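Local coordinates for protein alginate lyase A1-II' (Sphingomonas sp. A1, PDB 2CWS) that probably depolymerises alginate by beta-elimination, through the polysaccharide lyase family 7 domain that makes up most of the longer natural protein, at residues 44-49 with 217-222; 10-15 with 68-73; 51-56 with 204-209; 129-134 with 155-160. One frame throughout, in Å; residues are numbered along the deposited sequence.

Contact 1 (44-49 with 217-222)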
loop_
_atom_site.group_PDB
_atom_site.type_symbol
_atom_site.label_atom_id
_atom_site.label_comp_id
_atom_site.label_asym_id
_atom_site.label_seq_id
_atom_site.Cartn_x
_atom_site.Cartn_y
_atom_site.Cartn_z
ATOM N N ASP A 44 7.464 -16.647 4.765
ATOM C CA ASP A 44 8.239 -17.000 5.954
ATOM C C ASP A 44 7.705 -18.279 6.561
ATOM O O ASP A 44 6.699 -18.845 6.130
ATOM C CB ASP A 44 8.272 -15.808 6.919
ATOM C CG ASP A 44 9.482 -15.782 7.805
ATOM O OD1 ASP A 44 10.303 -16.713 7.783
ATOM O OD2 ASP A 44 9.631 -14.764 8.519
ATOM N N THR A 45 8.392 -18.739 7.599
ATOM C CA THR A 45 7.984 -20.026 8.205
ATOM C C THR A 45 6.602 -19.984 8.851
ATOM O O THR A 45 6.024 -21.065 9.093
ATOM C CB THR A 45 9.049 -20.417 9.247
ATOM O OG1 THR A 45 9.157 -19.389 10.234
ATOM C CG2 THR A 45 10.413 -20.643 8.621
ATOM N N ASP A 46 6.106 -18.801 9.165
ATOM C CA ASP A 46 4.765 -18.623 9.719
ATOM C C ASP A 46 3.712 -18.469 8.629
ATOM O O ASP A 46 2.581 -18.172 8.988
ATOM C CB ASP A 46 4.735 -17.412 10.665
ATOM C CG ASP A 46 5.064 -16.100 9.982
ATOM O OD1 ASP A 46 5.318 -16.058 8.770
ATOM O OD2 ASP A 46 5.080 -15.063 10.707
ATOM N N GLY A 47 4.086 -18.709 7.361
ATOM C CA GLY A 47 3.134 -18.586 6.263
ATOM C C GLY A 47 2.970 -17.171 5.742
ATOM O O GLY A 47 2.258 -16.985 4.740
ATOM N N ALA A 48 3.562 -16.178 6.384
ATOM C CA ALA A 48 3.295 -14.806 5.919
ATOM C C ALA A 48 3.944 -14.526 4.592
ATOM O O ALA A 48 5.070 -14.926 4.312
ATOM C CB ALA A 48 3.889 -13.783 6.905
ATOM N N MET A 49 3.205 -13.732 3.782
ATOM C CA MET A 49 3.807 -13.085 2.599
ATOM C C MET A 49 4.671 -11.940 3.151
ATOM O O MET A 49 4.156 -11.026 3.819
ATOM C CB MET A 49 2.716 -12.610 1.678
ATOM C CG MET A 49 3.172 -11.746 0.511
ATOM S SD MET A 49 1.938 -11.545 -0.770
ATOM C CE MET A 49 0.575 -10.839 0.143
ATOM N N ILE A 217 11.193 -5.054 7.078
ATOM C CA ILE A 217 10.413 -6.258 6.784
ATOM C C ILE A 217 8.982 -6.005 7.216
ATOM O O ILE A 217 8.752 -5.653 8.375
ATOM C CB ILE A 217 10.943 -7.485 7.531
ATOM C CG1 ILE A 217 12.403 -7.808 7.164
ATOM C CG2 ILE A 217 10.036 -8.688 7.289
ATOM C CD1 ILE A 217 13.061 -8.832 8.101
ATOM N N ALA A 218 8.048 -6.238 6.300
ATOM C CA ALA A 218 6.623 -6.221 6.638
ATOM C C ALA A 218 6.015 -7.538 6.167
ATOM O O ALA A 218 6.491 -8.127 5.185
ATOM C CB ALA A 218 5.884 -5.061 5.973
ATOM N N LYS A 219 4.976 -7.993 6.875
ATOM C CA LYS A 219 4.305 -9.229 6.591
ATOM C C LYS A 219 2.815 -9.050 6.418
ATOM O O LYS A 219 2.209 -8.184 7.096
ATOM C CB LYS A 219 4.487 -10.212 7.789
ATOM C CG LYS A 219 5.860 -10.832 7.805
ATOM C CD LYS A 219 6.030 -11.793 9.002
ATOM C CE LYS A 219 7.276 -12.650 8.804
ATOM N NZ LYS A 219 7.438 -13.653 9.921
ATOM N N LEU A 220 2.240 -9.889 5.566
ATOM C CA LEU A 220 0.785 -10.011 5.443
ATOM C C LEU A 220 0.413 -11.489 5.631
ATOM O O LEU A 220 1.042 -12.382 5.095
ATOM C CB LEU A 220 0.294 -9.520 4.084
ATOM C CG LEU A 220 0.486 -7.996 3.845
ATOM C CD1 LEU A 220 0.091 -7.625 2.439
ATOM C CD2 LEU A 220 -0.308 -7.185 4.846
ATOM N N TYR A 221 -0.706 -11.672 6.374
ATOM C CA TYR A 221 -1.292 -13.000 6.568
ATOM C C TYR A 221 -2.595 -13.147 5.789
ATOM O O TYR A 221 -3.001 -14.253 5.484
ATOM C CB TYR A 221 -1.596 -13.260 8.062
ATOM C CG TYR A 221 -0.319 -13.286 8.887
ATOM C CD1 TYR A 221 0.094 -12.143 9.553
ATOM C CD2 TYR A 221 0.468 -14.420 8.955
ATOM C CE1 TYR A 221 1.257 -12.123 10.288
ATOM C CE2 TYR A 221 1.638 -14.393 9.697
ATOM C CZ TYR A 221 2.029 -13.270 10.353
ATOM O OH TYR A 221 3.183 -13.218 11.114
ATOM N N SER A 222 -3.222 -12.027 5.416
ATOM C CA SER A 222 -4.430 -12.065 4.582
ATOM C C SER A 222 -4.483 -10.728 3.828
ATOM O O SER A 222 -3.975 -9.714 4.344
ATOM C CB SER A 222 -5.685 -12.309 5.416
ATOM O OG SER A 222 -5.831 -11.292 6.366
HETATM O O HOH W 1 8.086 -16.656 10.610
#

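Contact 2 (10-15 with 68-73). With SO4 (sulfate ion), chain C.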
loop_
_atom_site.group_PDB
_atom_site.type_symbol
_atom_site.label_atom_id
_atom_site.label_comp_id
_atom_site.label_asym_id
_atom_site.label_seq_id
_atom_site.Cartn_x
_atom_site.Cartn_y
_atom_site.Cartn_z
ATOM N N PHE A 10 -2.042 -16.683 -1.392
ATOM C CA PHE A 10 -2.770 -15.462 -1.566
ATOM C C PHE A 10 -3.287 -15.402 -2.999
ATOM O O PHE A 10 -2.598 -15.930 -3.885
ATOM C CB PHE A 10 -1.910 -14.202 -1.354
ATOM C CG PHE A 10 -1.502 -14.038 0.096
ATOM C CD1 PHE A 10 -0.461 -14.748 0.608
ATOM C CD2 PHE A 10 -2.240 -13.171 0.900
ATOM C CE1 PHE A 10 -0.095 -14.618 1.943
ATOM C CE2 PHE A 10 -1.834 -13.005 2.236
ATOM C CZ PHE A 10 -0.778 -13.754 2.746
ATOM N N ASP A 11 -4.410 -14.809 -3.222
ATOM C CA ASP A 11 -4.894 -14.514 -4.558
ATOM C C ASP A 11 -4.180 -13.273 -5.060
ATOM O O ASP A 11 -4.545 -12.123 -4.681
ATOM C CB ASP A 11 -6.399 -14.205 -4.511
ATOM C CG ASP A 11 -6.914 -14.026 -5.925
ATOM O OD1 ASP A 11 -8.140 -13.935 -6.082
ATOM O OD2 ASP A 11 -6.131 -14.028 -6.887
ATOM N N LEU A 12 -3.126 -13.509 -5.834
ATOM C CA LEU A 12 -2.357 -12.399 -6.422
ATOM C C LEU A 12 -2.699 -12.165 -7.883
ATOM O O LEU A 12 -1.935 -11.514 -8.614
ATOM C CB LEU A 12 -0.852 -12.594 -6.189
ATOM C CG LEU A 12 -0.469 -12.781 -4.714
ATOM C CD1 LEU A 12 1.011 -12.913 -4.549
ATOM C CD2 LEU A 12 -0.952 -11.611 -3.867
ATOM N N SER A 13 -3.859 -12.692 -8.315
ATOM C CA SER A 13 -4.253 -12.572 -9.713
ATOM C C SER A 13 -4.555 -11.158 -10.139
ATOM O O SER A 13 -4.514 -10.892 -11.340
ATOM C CB SER A 13 -5.441 -13.486 -10.027
ATOM O OG SER A 13 -6.611 -13.075 -9.348
ATOM N N HIS A 14 -4.804 -10.267 -9.169
ATOM C CA HIS A 14 -5.069 -8.860 -9.459
ATOM C C HIS A 14 -4.103 -7.966 -8.689
ATOM O O HIS A 14 -4.465 -6.840 -8.261
ATOM C CB HIS A 14 -6.538 -8.493 -9.202
ATOM C CG HIS A 14 -7.402 -9.137 -10.217
ATOM N ND1 HIS A 14 -7.712 -8.501 -11.407
ATOM C CD2 HIS A 14 -8.009 -10.357 -10.241
ATOM C CE1 HIS A 14 -8.469 -9.306 -12.116
ATOM N NE2 HIS A 14 -8.672 -10.425 -11.439
ATOM N N TRP A 15 -2.855 -8.390 -8.563
ATOM C CA TRP A 15 -1.776 -7.565 -8.031
ATOM C C TRP A 15 -0.539 -7.739 -8.916
ATOM O O TRP A 15 -0.307 -8.874 -9.372
ATOM C CB TRP A 15 -1.394 -7.987 -6.620
ATOM C CG TRP A 15 -2.438 -7.842 -5.548
ATOM C CD1 TRP A 15 -3.263 -8.805 -5.052
ATOM C CD2 TRP A 15 -2.772 -6.636 -4.829
ATOM N NE1 TRP A 15 -4.077 -8.298 -4.071
ATOM C CE2 TRP A 15 -3.787 -6.964 -3.909
ATOM C CE3 TRP A 15 -2.275 -5.306 -4.871
ATOM C CZ2 TRP A 15 -4.333 -6.019 -3.031
ATOM C CZ3 TRP A 15 -2.821 -4.377 -4.002
ATOM C CH2 TRP A 15 -3.832 -4.749 -3.116
ATOM N N SER A 68 9.153 -2.732 -1.599
ATOM C CA SER A 68 8.713 -4.063 -2.083
ATOM C C SER A 68 7.204 -4.028 -1.813
ATOM O O SER A 68 6.814 -4.107 -0.651
ATOM C CB SER A 68 9.417 -5.175 -1.317
ATOM O OG SER A 68 8.922 -6.415 -1.791
ATOM N N GLU A 69 6.401 -3.798 -2.861
ATOM C CA GLU A 69 5.031 -3.357 -2.630
ATOM C C GLU A 69 4.138 -3.905 -3.764
ATOM O O GLU A 69 4.529 -3.826 -4.932
ATOM C CB GLU A 69 4.955 -1.838 -2.524
ATOM C CG GLU A 69 3.620 -1.274 -2.028
ATOM C CD GLU A 69 3.591 0.240 -1.993
ATOM O OE1 GLU A 69 4.173 0.890 -2.892
ATOM O OE2 GLU A 69 2.952 0.796 -1.059
ATOM N N LEU A 70 2.954 -4.409 -3.385
ATOM C CA LEU A 70 1.972 -4.810 -4.366
ATOM C C LEU A 70 1.159 -3.615 -4.828
ATOM O O LEU A 70 0.869 -2.699 -4.057
ATOM C CB LEU A 70 0.998 -5.853 -3.750
ATOM C CG LEU A 70 1.616 -7.140 -3.306
ATOM C CD1 LEU A 70 0.611 -7.996 -2.559
ATOM C CD2 LEU A 70 2.222 -7.947 -4.505
ATOM N N ARG A 71 0.773 -3.648 -6.093
ATOM C CA ARG A 71 0.019 -2.599 -6.790
ATOM C C ARG A 71 -1.186 -3.263 -7.419
ATOM O O ARG A 71 -1.038 -4.205 -8.240
ATOM C CB ARG A 71 0.997 -1.993 -7.842
ATOM C CG ARG A 71 0.519 -0.762 -8.621
ATOM C CD ARG A 71 -0.644 -0.975 -9.619
ATOM N NE ARG A 71 -0.622 0.136 -10.563
ATOM C CZ ARG A 71 -1.668 0.556 -11.254
ATOM N NH1 ARG A 71 -2.857 -0.047 -11.150
ATOM N NH2 ARG A 71 -1.509 1.623 -12.060
ATOM N N GLU A 72 -2.386 -2.828 -7.050
ATOM C CA GLU A 72 -3.614 -3.477 -7.499
ATOM C C GLU A 72 -3.790 -3.323 -8.992
ATOM O O GLU A 72 -3.640 -2.214 -9.538
ATOM C CB GLU A 72 -4.818 -2.844 -6.791
ATOM C CG GLU A 72 -6.150 -3.444 -7.248
ATOM C CD GLU A 72 -7.337 -2.624 -6.778
ATOM O OE1 GLU A 72 -7.182 -1.489 -6.317
ATOM O OE2 GLU A 72 -8.481 -3.189 -6.935
ATOM N N MET A 73 -4.178 -4.405 -9.664
ATOM C CA MET A 73 -4.394 -4.475 -11.097
ATOM C C MET A 73 -5.792 -5.014 -11.357
ATOM O O MET A 73 -5.960 -6.225 -11.471
ATOM C CB MET A 73 -3.346 -5.375 -11.777
ATOM C CG MET A 73 -1.936 -4.866 -11.572
ATOM S SD MET A 73 -1.450 -3.469 -12.588
ATOM C CE MET A 73 -1.302 -4.299 -14.198
HETATM S S SO4 C . 2.079 1.956 -12.562
HETATM O O1 SO4 C . 1.949 1.171 -11.203
HETATM O O2 SO4 C . 2.161 1.003 -13.612
HETATM O O3 SO4 C . 1.033 2.846 -12.735
HETATM O O4 SO4 C . 3.334 2.681 -12.300
#

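Contact 3 (51-56 with 204-209). With SO4 (sulfate ion), chain B.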
loop_
_atom_site.group_PDB
_atom_site.type_symbol
_atom_site.label_atom_id
_atom_site.label_comp_id
_atom_site.label_asym_id
_atom_site.label_seq_id
_atom_site.Cartn_x
_atom_site.Cartn_y
_atom_site.Cartn_z
ATOM N N PHE A 51 7.748 -9.042 2.831
ATOM C CA PHE A 51 8.315 -8.027 1.935
ATOM C C PHE A 51 9.553 -7.452 2.593
ATOM O O PHE A 51 9.452 -6.900 3.720
ATOM C CB PHE A 51 7.322 -6.874 1.741
ATOM C CG PHE A 51 5.978 -7.294 1.155
ATOM C CD1 PHE A 51 5.762 -7.197 -0.222
ATOM C CD2 PHE A 51 4.960 -7.739 1.975
ATOM C CE1 PHE A 51 4.525 -7.507 -0.747
ATOM C CE2 PHE A 51 3.724 -8.073 1.438
ATOM C CZ PHE A 51 3.492 -7.939 0.072
ATOM N N TRP A 52 10.708 -7.556 1.929
ATOM C CA TRP A 52 11.960 -7.013 2.456
ATOM C C TRP A 52 12.502 -5.972 1.473
ATOM O O TRP A 52 12.507 -6.222 0.256
ATOM C CB TRP A 52 13.007 -8.164 2.681
ATOM C CG TRP A 52 14.332 -7.554 3.081
ATOM C CD1 TRP A 52 14.631 -7.099 4.355
ATOM C CD2 TRP A 52 15.493 -7.269 2.291
ATOM N NE1 TRP A 52 15.891 -6.578 4.383
ATOM C CE2 TRP A 52 16.456 -6.673 3.103
ATOM C CE3 TRP A 52 15.802 -7.519 0.912
ATOM C CZ2 TRP A 52 17.714 -6.263 2.670
ATOM C CZ3 TRP A 52 17.059 -7.116 0.470
ATOM C CH2 TRP A 52 18.000 -6.510 1.341
ATOM N N ALA A 53 12.943 -4.832 2.001
ATOM C CA ALA A 53 13.529 -3.814 1.111
ATOM C C ALA A 53 14.616 -3.059 1.861
ATOM O O ALA A 53 14.387 -2.612 2.994
ATOM C CB ALA A 53 12.485 -2.810 0.615
ATOM N N PRO A 54 15.771 -2.872 1.255
ATOM C CA PRO A 54 16.859 -2.091 1.844
ATOM C C PRO A 54 16.695 -0.611 1.557
ATOM O O PRO A 54 16.171 -0.197 0.516
ATOM C CB PRO A 54 18.102 -2.654 1.116
ATOM C CG PRO A 54 17.578 -2.953 -0.267
ATOM C CD PRO A 54 16.173 -3.485 -0.077
ATOM N N THR A 55 17.239 0.223 2.455
ATOM C CA THR A 55 17.111 1.682 2.299
ATOM C C THR A 55 17.875 2.204 1.087
ATOM O O THR A 55 17.519 3.296 0.607
ATOM C CB THR A 55 17.559 2.461 3.557
ATOM O OG1 THR A 55 18.950 2.198 3.792
ATOM C CG2 THR A 55 16.724 2.012 4.765
ATOM N N THR A 56 18.838 1.435 0.602
ATOM C CA THR A 56 19.603 1.836 -0.596
ATOM C C THR A 56 19.002 1.278 -1.876
ATOM O O THR A 56 19.658 1.378 -2.936
ATOM C CB THR A 56 21.065 1.354 -0.426
ATOM O OG1 THR A 56 20.944 -0.069 -0.126
ATOM C CG2 THR A 56 21.756 2.055 0.699
ATOM N N ASN A 204 5.597 -2.924 1.581
ATOM C CA ASN A 204 6.665 -2.359 2.435
ATOM C C ASN A 204 7.318 -1.248 1.632
ATOM O O ASN A 204 8.210 -1.475 0.822
ATOM C CB ASN A 204 7.651 -3.457 2.775
ATOM C CG ASN A 204 8.825 -3.025 3.607
ATOM O OD1 ASN A 204 9.757 -3.900 3.793
ATOM N ND2 ASN A 204 8.883 -1.824 4.042
ATOM N N TYR A 205 6.910 0.007 1.903
ATOM C CA TYR A 205 7.408 1.176 1.197
ATOM C C TYR A 205 8.241 1.924 2.252
ATOM O O TYR A 205 7.697 2.518 3.191
ATOM C CB TYR A 205 6.232 1.964 0.675
ATOM C CG TYR A 205 6.554 3.275 -0.039
ATOM C CD1 TYR A 205 7.745 3.495 -0.714
ATOM C CD2 TYR A 205 5.572 4.255 -0.051
ATOM C CE1 TYR A 205 7.958 4.690 -1.386
ATOM C CE2 TYR A 205 5.767 5.455 -0.712
ATOM C CZ TYR A 205 6.986 5.676 -1.348
ATOM O OH TYR A 205 7.214 6.838 -2.041
ATOM N N VAL A 206 9.551 1.834 2.127
ATOM C CA VAL A 206 10.435 2.167 3.251
ATOM C C VAL A 206 10.746 3.657 3.299
ATOM O O VAL A 206 11.348 4.175 2.371
ATOM C CB VAL A 206 11.755 1.381 3.080
ATOM C CG1 VAL A 206 12.655 1.606 4.307
ATOM C CG2 VAL A 206 11.500 -0.122 2.875
ATOM N N GLN A 207 10.335 4.319 4.406
ATOM C CA GLN A 207 10.545 5.775 4.471
ATOM C C GLN A 207 11.894 6.105 5.093
ATOM O O GLN A 207 12.037 6.761 6.108
ATOM C CB GLN A 207 9.385 6.488 5.226
ATOM C CG GLN A 207 8.010 6.070 4.647
ATOM C CD GLN A 207 7.849 6.460 3.214
ATOM O OE1 GLN A 207 7.797 7.632 2.817
ATOM N NE2 GLN A 207 7.771 5.436 2.325
ATOM N N ASP A 208 12.915 5.597 4.426
ATOM C CA ASP A 208 14.339 5.810 4.759
ATOM C C ASP A 208 15.095 5.457 3.494
ATOM O O ASP A 208 14.959 4.348 3.000
ATOM C CB ASP A 208 14.758 4.927 5.913
ATOM C CG ASP A 208 16.160 5.138 6.440
ATOM O OD1 ASP A 208 16.374 4.911 7.671
ATOM O OD2 ASP A 208 17.017 5.546 5.635
ATOM N N ASN A 209 15.849 6.422 2.952
ATOM C CA ASN A 209 16.662 6.132 1.747
ATOM C C ASN A 209 18.170 6.331 2.019
ATOM O O ASN A 209 18.931 6.538 1.102
ATOM C CB ASN A 209 16.247 6.969 0.543
ATOM C CG ASN A 209 16.314 8.426 0.778
ATOM O OD1 ASN A 209 15.844 9.178 -0.139
ATOM N ND2 ASN A 209 16.874 8.920 1.847
HETATM S S SO4 B . 4.530 7.058 -4.131
HETATM O O1 SO4 B . 3.866 5.653 -3.851
HETATM O O2 SO4 B . 3.671 7.919 -4.914
HETATM O O3 SO4 B . 4.791 7.726 -2.910
HETATM O O4 SO4 B . 5.771 6.858 -4.872
#

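Contact 4 (129-134 with 155-160)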
loop_
_atom_site.group_PDB
_atom_site.type_symbol
_atom_site.label_atom_id
_atom_site.label_comp_id
_atom_site.label_asym_id
_atom_site.label_seq_id
_atom_site.Cartn_x
_atom_site.Cartn_y
_atom_site.Cartn_z
ATOM N N PHE A 129 3.346 3.263 9.320
ATOM C CA PHE A 129 3.653 2.498 10.522
ATOM C C PHE A 129 4.887 3.060 11.189
ATOM O O PHE A 129 5.938 3.218 10.571
ATOM C CB PHE A 129 3.872 1.012 10.157
ATOM C CG PHE A 129 4.244 0.197 11.390
ATOM C CD1 PHE A 129 5.539 0.075 11.860
ATOM C CD2 PHE A 129 3.233 -0.442 12.082
ATOM C CE1 PHE A 129 5.806 -0.584 13.018
ATOM C CE2 PHE A 129 3.507 -1.126 13.250
ATOM C CZ PHE A 129 4.826 -1.178 13.740
ATOM N N GLN A 130 4.746 3.248 12.523
ATOM C CA GLN A 130 5.869 3.440 13.468
ATOM C C GLN A 130 5.658 2.484 14.628
ATOM O O GLN A 130 4.541 2.013 14.875
ATOM C CB GLN A 130 6.027 4.868 13.922
ATOM C CG GLN A 130 6.115 5.687 12.612
ATOM C CD GLN A 130 6.690 7.014 12.926
ATOM O OE1 GLN A 130 5.917 7.932 13.298
ATOM N NE2 GLN A 130 7.999 7.188 12.797
ATOM N N ASP A 131 6.765 2.200 15.352
ATOM C CA ASP A 131 6.663 1.279 16.494
ATOM C C ASP A 131 5.961 1.932 17.677
ATOM O O ASP A 131 6.576 2.560 18.531
ATOM C CB ASP A 131 8.072 0.837 16.841
ATOM C CG ASP A 131 8.152 -0.130 18.012
ATOM O OD1 ASP A 131 7.108 -0.622 18.448
ATOM O OD2 ASP A 131 9.298 -0.396 18.426
ATOM N N GLY A 132 4.654 1.784 17.707
ATOM C CA GLY A 132 3.806 2.353 18.743
ATOM C C GLY A 132 2.618 3.168 18.199
ATOM O O GLY A 132 1.733 3.500 19.006
ATOM N N GLN A 133 2.596 3.459 16.884
ATOM C CA GLN A 133 1.451 4.208 16.363
ATOM C C GLN A 133 1.407 3.978 14.841
ATOM O O GLN A 133 2.443 3.976 14.169
ATOM C CB GLN A 133 1.674 5.680 16.671
ATOM C CG GLN A 133 1.039 6.606 15.709
ATOM C CD GLN A 133 1.261 8.059 15.998
ATOM O OE1 GLN A 133 0.674 8.593 16.940
ATOM N NE2 GLN A 133 2.126 8.698 15.189
ATOM N N LEU A 134 0.182 3.812 14.341
ATOM C CA LEU A 134 -0.002 3.886 12.887
ATOM C C LEU A 134 -0.799 5.137 12.584
ATOM O O LEU A 134 -1.732 5.511 13.326
ATOM C CB LEU A 134 -0.701 2.627 12.375
ATOM C CG LEU A 134 -0.680 2.582 10.809
ATOM C CD1 LEU A 134 -0.289 1.212 10.306
ATOM C CD2 LEU A 134 -2.053 3.043 10.332
ATOM N N GLY A 155 -0.789 2.521 20.021
ATOM C CA GLY A 155 -0.452 1.255 20.688
ATOM C C GLY A 155 0.008 0.172 19.718
ATOM O O GLY A 155 0.391 -0.918 20.166
ATOM N N ILE A 156 0.020 0.441 18.425
ATOM C CA ILE A 156 0.377 -0.504 17.336
ATOM C C ILE A 156 1.906 -0.674 17.378
ATOM O O ILE A 156 2.578 0.245 16.883
ATOM C CB ILE A 156 -0.090 -0.029 15.939
ATOM C CG1 ILE A 156 -1.555 0.544 15.880
ATOM C CG2 ILE A 156 0.113 -1.092 14.904
ATOM C CD1 ILE A 156 -2.437 -0.549 16.441
ATOM N N LYS A 157 2.487 -1.764 17.923
ATOM C CA LYS A 157 3.915 -1.878 18.082
ATOM C C LYS A 157 4.542 -2.819 17.067
ATOM O O LYS A 157 3.894 -3.612 16.393
ATOM C CB LYS A 157 4.263 -2.328 19.500
ATOM C CG LYS A 157 3.876 -1.220 20.476
ATOM C CD LYS A 157 3.990 -1.614 21.940
ATOM C CE LYS A 157 3.581 -0.391 22.809
ATOM N NZ LYS A 157 3.653 -0.806 24.246
ATOM N N LEU A 158 5.876 -2.694 16.957
ATOM C CA LEU A 158 6.643 -3.630 16.149
ATOM C C LEU A 158 6.310 -5.054 16.539
ATOM O O LEU A 158 6.307 -5.400 17.689
ATOM C CB LEU A 158 8.150 -3.353 16.395
ATOM C CG LEU A 158 9.084 -4.001 15.380
ATOM C CD1 LEU A 158 9.036 -3.242 14.066
ATOM C CD2 LEU A 158 10.493 -4.056 15.943
ATOM N N GLY A 159 5.997 -5.870 15.518
ATOM C CA GLY A 159 5.652 -7.280 15.722
ATOM C C GLY A 159 4.198 -7.549 16.049
ATOM O O GLY A 159 3.781 -8.709 15.955
ATOM N N ASP A 160 3.413 -6.537 16.414
ATOM C CA ASP A 160 2.013 -6.744 16.699
ATOM C C ASP A 160 1.242 -7.013 15.401
ATOM O O ASP A 160 1.515 -6.445 14.377
ATOM C CB ASP A 160 1.372 -5.516 17.323
ATOM C CG ASP A 160 1.793 -5.235 18.751
ATOM O OD1 ASP A 160 2.508 -6.048 19.407
ATOM O OD2 ASP A 160 1.328 -4.155 19.244
#

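Contact 1 (44-49 with 217-222)
Lys219 sets its CG anti to the carbonyl carbon (chi1 -77°) and runs extended from there to NZ, while Asp46 holds CG between its own backbone N and carbonyl carbon (chi1 62°) and meets the amine tip to tip. Lys219 NZ makes a salt bridge with Asp46 OD2 at 2.9 Å and a second with Asp44 OD2 at 2.8 Å, the latter on the anti side, well out of the carboxylate plane. Asp46 OD2 also accepts from Tyr221 OH at 2.7 Å; the hydroxyl and the amine reach it from opposite faces of the carboxylate plane, which stands 73° from the tyrosine ring. Asp46 OD1 takes the backbone N of Ala48 in an Asx turn. These acids sit on the type I turn Asp44 to Gly47, which links strands 41-43 and 49-54 at one margin of the seven-stranded antiparallel sheet of the concanavalin-like beta-sandwich. An alanine in place of Lys219 would probably leave two neighbouring carboxylates without their shared positive charge and open a gap beside Ala48. The CB of Ala48 lies 3.6 Å from Lys219 CD and makes a CH-pi contact over one face of Tyr221, 4.1 Å from the ring centroid. Met49 and Leu220 form an antiparallel hydrogen-bonded pair, with Leu220 N to Met49 O at 2.8 Å. Their side chains lie side by side, Met49 CE 4.0 Å from Leu220 CD1.

Contact 2 (10-15 with 68-73)
Trp15 and Glu72 face each other as an antiparallel non-hydrogen-bonded pair, where strand 15-18 joins strand 67-72 in the larger sheet of the beta-sandwich. Two hydrogen bonds follow just beyond that pair. Met73 N gives a nearly straight bond (174°) to His14 O at 2.8 Å. In return His14 ND1 donates to Met73 O at 2.9 Å, the oxygen lying near the imidazole plane, which fixes the turn of the ring. The apolar part is carried by Trp15, its CG anti to the carbonyl carbon (chi1 -64°), and Leu70, whose side chain crosses the indole at about a right angle. Leu70 CD1 sits over one indole face, 4.2 Å above its plane and offset toward the rim, and Leu70 CB approaches Trp15 CE3 to 3.5 Å. Leu223 and Val225 of the opposing sheet also pack on Trp15, which places the indole in the sandwich core. The carboxylate of Glu72 leads away to Phe200 N, Trp83 NE1 and His227 NE2. Arg71 points away from segment 10-15 and binds a sulfate, probably from the crystallisation liquor, which Lys16 NZ also holds. Arg71 NH1 donates to Glu72 O at 2.8 Å. Sulfate O1 accepts from Arg71 NE at 2.8 Å, and O3 from Arg71 NH2 at 2.9 Å.

Contact 3 (51-56 with 204-209)
Asn204 opens the contact with its CB against Phe51 CB, 3.6 Å apart, where the two sheets of the beta-sandwich face each other. Strand 204-206 belongs to the larger sheet and strand 51-54 to the smaller; their axes approach to 7.3 Å at 16°, nearly aligned in direction. Tyr205 points away from segment 51-56, and its OH donates to O3 of a sulfate, probably from the crystallisation liquor, at 2.7 Å. Arg67 and His112 also bind this ion, perhaps marking where an acidic polysaccharide could bind. Val206 turns back into the interface, where CG2, the branch anti to its carbonyl carbon, touches Ala53 CB at 3.6 Å. Gln207 centres an inverse gamma turn, its NE2 3.3 Å above the centre of the Tyr205 ring. Asp208 crosses Thr55 obliquely, its CG 3.6 Å from Thr55 CG2. Thr210 OG1 and Ser103 N bond to the Asp208 carboxylate, and Thr55 OG1 to Thr210 O. Asp208 O, by contrast, is buried against Thr55 CB at 3.3 Å and has no polar partner anywhere in the model. At Asn209 the two segments close again through a CA-H...O contact, Asn209 CA to Thr55 O at 3.2 Å, with 143° at the hydrogen.

Contact 4 (129-134 with 155-160)
Phe129 presents the edge of its ring to segment 155-160, with CG set anti to the backbone N (chi1 178°). The rim atom CZ of Phe129 lies 3.7 Å from Leu158 N, and the Lys157-Leu158 peptide meets the ring close to its plane. The neighbouring rim atom CE2 approaches Ile156 CG2, the two side chains meeting at a slant; Ile156 has two conformers, so that touch is doubtful. Thr97, Leu100 and Tyr162 add further packing round the ring. An alanine in place of Phe129 would probably open a gap beside the Lys157-Leu158 peptide and leave the side chains of Ile156 and Leu158 less firmly placed.

Asp131 crosses Leu158 at about a right angle. Asp131 OD1 accepts from Leu158 N at 2.8 Å in an almost straight bond (175°), and the donor stands above the carboxylate, 60° out of its plane. The same acid covers the base of the leucine, Asp131 CG lying 3.6 Å from Leu158 CB.

The backbones add two bonds at Gly132: its N donates to Ile156 O at 2.7 Å, and its O accepts from Gly155 N at 2.9 Å. At the backbone angles of Gly132 and Gly155 a CB would collide with the carbonyl O of the residue before. Within segment 155-160, Asp160 OD2 accepts from Lys157 N at 3.0 Å across a type II turn. Gly155 and Ile156 facing Gly132 make a G1 beta bulge, which joins the tight turn between strands 120-130 and 133-139 to the connection that leaves strand 148-154 for the second sheet of the sandwich.

All four contacts lie in one sandwich of two antiparallel sheets. Contacts 1 and 3 share the smaller sheet, through the neighbouring strands 49-54 and 215-228, and their centres are about 16 Å apart. Contacts 2, 3 and 4 reach the larger sheet, so contact 3 spans both. Contacts 1 and 2 touch where Phe10 packs against Met49 and Leu220. Contact 4 stands apart, its centre about 24 Å from that of contact 2 across the middle of the chain. Along the sequence contact 4 is nested inside contact 3, which is nested inside contact 1, while contact 2 crosses both outer ones. Distant parts of the chain are thereby interlocked into one domain.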